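Local coordinates for protein Tas1 (Pseudomonas aeruginosa, PDB 6OX6) that is a type VI secretion toxin that pyrophosphorylates adenosine nucleotides to make (p)ppApp, depleting ADP and ATP in competitor cells, at residues P282-R286 with E287-Q291. Numbering follows the deposited sequence.
Sequences PIKSR and ERAMQ. With ACT (acetate ion), chain D.
With CG turned anti to the backbone N (chi1 -171°), the Lys284 side chain reaches forward along the first turn of the helix, while Arg288 sets its CG anti to its own carbonyl carbon (chi1 -73°) and folds its chain at chi3, and the two cationic ends converge on one oxygen of an acetate ion, probably taken up from the crystallisation liquor. That oxygen, ACT O, lies in the guanidinium plane at its edge, bonded by Arg288 NE at 2.8 Å and by Arg288 NH2 at 2.7 Å. Lys284 NZ adds a weak bond to ACT O at 3.0 Å and has a salt bridge to Asp306 as well, so that ACT O takes three N-H donors from the two side chains. Nearer the backbone, Lys284 CD rests on Ala289 CA at 3.8 Å. The motif here is an N-cap, where the loop leaving strand 277-280 enters helix 286-296: Ser285 OG accepts a weak bond from Arg288 N, 3.4 Å long, and the aliphatic start of the Arg288 side chain passes alongside this hydroxyl. The carbonyl of the same serine opens the helical ladder, Ser285 O receiving Ala289 N at 2.8 Å, and Arg286 O takes Met290 N in the next rung. On another side of the turn, Met290, present as selenomethionine, crosses the stem of Arg286, its SE 3.8 Å from Arg286 CG. Beyond this stem the arginine forms a salt bridge with Glu250 and a cation-pi contact with Tyr253, whereas Ala289 and Met290 pack on Phe249, joining the helix start to helix 249-253.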
ATOM      1  N   PRO A 282     -14.353  -7.617  -5.960  1.00 56.34           N
ATOM      2  CA  PRO A 282     -15.389  -6.658  -6.358  1.00 55.90           C
ATOM      3  C   PRO A 282     -14.920  -5.225  -6.123  1.00 53.64           C
ATOM      4  O   PRO A 282     -13.887  -4.960  -5.500  1.00 47.91           O
ATOM      5  CB  PRO A 282     -16.574  -7.012  -5.455  1.00 53.77           C
ATOM      6  CG  PRO A 282     -15.925  -7.575  -4.219  1.00 54.15           C
ATOM      7  CD  PRO A 282     -14.703  -8.316  -4.707  1.00 55.24           C
ATOM      8  N   ILE A 283     -15.722  -4.295  -6.640  1.00 49.85           N
ATOM      9  CA  ILE A 283     -15.478  -2.870  -6.460  1.00 60.42           C
ATOM     10  C   ILE A 283     -15.519  -2.536  -4.974  1.00 52.03           C
ATOM     11  O   ILE A 283     -16.290  -3.128  -4.213  1.00 49.83           O
ATOM     12  CB  ILE A 283     -16.527  -2.087  -7.276  1.00 64.29           C
ATOM     13  CG1 ILE A 283     -15.991  -1.770  -8.667  1.00 67.96           C
ATOM     14  CG2 ILE A 283     -16.987  -0.822  -6.588  1.00 64.96           C
ATOM     15  CD1 ILE A 283     -15.798  -2.988  -9.536  1.00 70.04           C
ATOM     16  N   LYS A 284     -14.661  -1.611  -4.540  1.00 48.41           N
ATOM     17  CA  LYS A 284     -14.663  -1.218  -3.134  1.00 52.32           C
ATOM     18  C   LYS A 284     -16.069  -0.803  -2.717  1.00 58.34           C
ATOM     19  O   LYS A 284     -16.768  -0.115  -3.460  1.00 47.55           O
ATOM     20  CB  LYS A 284     -13.686  -0.066  -2.892  1.00 50.02           C
ATOM     21  CG  LYS A 284     -13.462   0.251  -1.419  1.00 51.08           C
ATOM     22  CD  LYS A 284     -12.273   1.184  -1.203  1.00 52.05           C
ATOM     23  CE  LYS A 284     -11.208   0.496  -0.347  1.00 58.51           C
ATOM     24  NZ  LYS A 284     -10.735  -0.801  -0.937  1.00 63.00           N
ATOM     25  N   SER A 285     -16.492  -1.233  -1.528  1.00 47.47           N
ATOM     26  CA  SER A 285     -17.837  -0.894  -1.080  1.00 52.66           C
ATOM     27  C   SER A 285     -17.972   0.608  -0.900  1.00 51.27           C
ATOM     28  O   SER A 285     -17.000   1.309  -0.585  1.00 46.71           O
ATOM     29  CB  SER A 285     -18.180  -1.597   0.239  1.00 56.35           C
ATOM     30  OG  SER A 285     -17.873  -0.773   1.368  1.00 55.37           O
ATOM     31  N   ARG A 286     -19.209   1.085  -1.069  1.00 50.57           N
ATOM     32  CA  ARG A 286     -19.504   2.514  -1.082  1.00 50.38           C
ATOM     33  C   ARG A 286     -19.031   3.208   0.195  1.00 49.17           C
ATOM     34  O   ARG A 286     -18.274   4.183   0.134  1.00 47.54           O
ATOM     35  CB  ARG A 286     -21.009   2.731  -1.287  1.00 53.07           C
ATOM     36  CG  ARG A 286     -21.449   4.212  -1.295  1.00 56.78           C
ATOM     37  CD  ARG A 286     -22.903   4.409  -1.836  1.00 64.48           C
ATOM     38  NE  ARG A 286     -22.881   5.018  -3.162  1.00 64.93           N
ATOM     39  CZ  ARG A 286     -23.107   4.346  -4.286  1.00 64.11           C
ATOM     40  NH1 ARG A 286     -23.392   3.048  -4.225  1.00 67.34           N
ATOM     41  NH2 ARG A 286     -23.051   4.959  -5.464  1.00 60.61           N
ATOM     42  N   GLU A 287     -19.488   2.731   1.361  1.00 50.19           N
ATOM     43  CA  GLU A 287     -19.154   3.401   2.618  1.00 53.37           C
ATOM     44  C   GLU A 287     -17.654   3.434   2.841  1.00 51.01           C
ATOM     45  O   GLU A 287     -17.105   4.440   3.311  1.00 53.06           O
ATOM     46  CB  GLU A 287     -19.828   2.708   3.807  1.00 55.46           C
ATOM     47  CG  GLU A 287     -19.685   3.446   5.156  1.00 61.47           C
ATOM     48  CD  GLU A 287     -20.479   4.764   5.235  1.00 72.55           C
ATOM     49  OE1 GLU A 287     -20.015   5.693   5.945  1.00 76.38           O
ATOM     50  OE2 GLU A 287     -21.567   4.864   4.607  1.00 75.61           O
ATOM     51  N   ARG A 288     -16.977   2.332   2.543  1.00 46.34           N
ATOM     52  CA  ARG A 288     -15.546   2.287   2.799  1.00 45.28           C
ATOM     53  C   ARG A 288     -14.808   3.182   1.817  1.00 46.45           C
ATOM     54  O   ARG A 288     -13.871   3.893   2.200  1.00 43.77           O
ATOM     55  CB  ARG A 288     -15.057   0.845   2.724  1.00 44.46           C
ATOM     56  CG  ARG A 288     -15.493   0.013   3.945  1.00 47.94           C
ATOM     57  CD  ARG A 288     -15.124  -1.449   3.783  1.00 54.88           C
ATOM     58  NE  ARG A 288     -13.697  -1.601   3.521  1.00 63.16           N
ATOM     59  CZ  ARG A 288     -12.774  -1.867   4.438  1.00 66.06           C
ATOM     60  NH1 ARG A 288     -13.115  -2.034   5.708  1.00 67.46           N
ATOM     61  NH2 ARG A 288     -11.505  -1.969   4.074  1.00 65.69           N
ATOM     62  N   ALA A 289     -15.244   3.176   0.556  1.00 43.26           N
ATOM     63  CA  ALA A 289     -14.666   4.057  -0.445  1.00 45.61           C
ATOM     64  C   ALA A 289     -14.785   5.505  -0.003  1.00 47.14           C
ATOM     65  O   ALA A 289     -13.812   6.260  -0.053  1.00 44.95           O
ATOM     66  CB  ALA A 289     -15.358   3.842  -1.789  1.00 48.27           C
HETATM   67  N   MSE A 290     -15.963   5.895   0.477  1.00 43.54           N
HETATM   68  CA  MSE A 290     -16.156   7.254   0.945  1.00 47.92           C
HETATM   69  C   MSE A 290     -15.339   7.609   2.160  1.00 46.57           C
HETATM   70  O   MSE A 290     -14.775   8.704   2.218  1.00 46.02           O
HETATM   71  CB  MSE A 290     -17.645   7.547   1.233  1.00 45.95           C
HETATM   72  CG  MSE A 290     -18.494   7.668  -0.021  1.00 48.61           C
HETATM   73 SE   MSE A 290     -20.385   7.449   0.298  0.45 52.42          SE
HETATM   74  CE  MSE A 290     -20.592   8.736   1.731  1.00 50.60           C
ATOM     75  N   GLN A 291     -15.244   6.680   3.106  1.00 42.57           N
ATOM     76  CA  GLN A 291     -14.463   6.897   4.316  1.00 45.06           C
ATOM     77  C   GLN A 291     -12.986   7.048   3.964  1.00 40.94           C
ATOM     78  O   GLN A 291     -12.286   7.882   4.539  1.00 39.14           O
ATOM     79  CB  GLN A 291     -14.657   5.739   5.296  1.00 53.41           C
ATOM     80  CG  GLN A 291     -15.897   5.863   6.165  1.00 69.90           C
ATOM     81  CD  GLN A 291     -15.968   7.191   6.893  1.00 80.62           C
ATOM     82  OE1 GLN A 291     -15.686   8.243   6.318  1.00 83.98           O
ATOM     83  NE2 GLN A 291     -16.345   7.148   8.165  1.00 83.02           N
TER
HETATM   84  C   ACT D 502     -12.194  -3.238   0.803  1.00 53.88           C
HETATM   85  O   ACT D 502     -11.966  -2.162   1.431  1.00 54.78           O
HETATM   86  OXT ACT D 502     -11.362  -4.061   0.355  1.00 53.70           O
HETATM   87  CH3 ACT D 502     -13.724  -3.579   0.556  1.00 52.83           C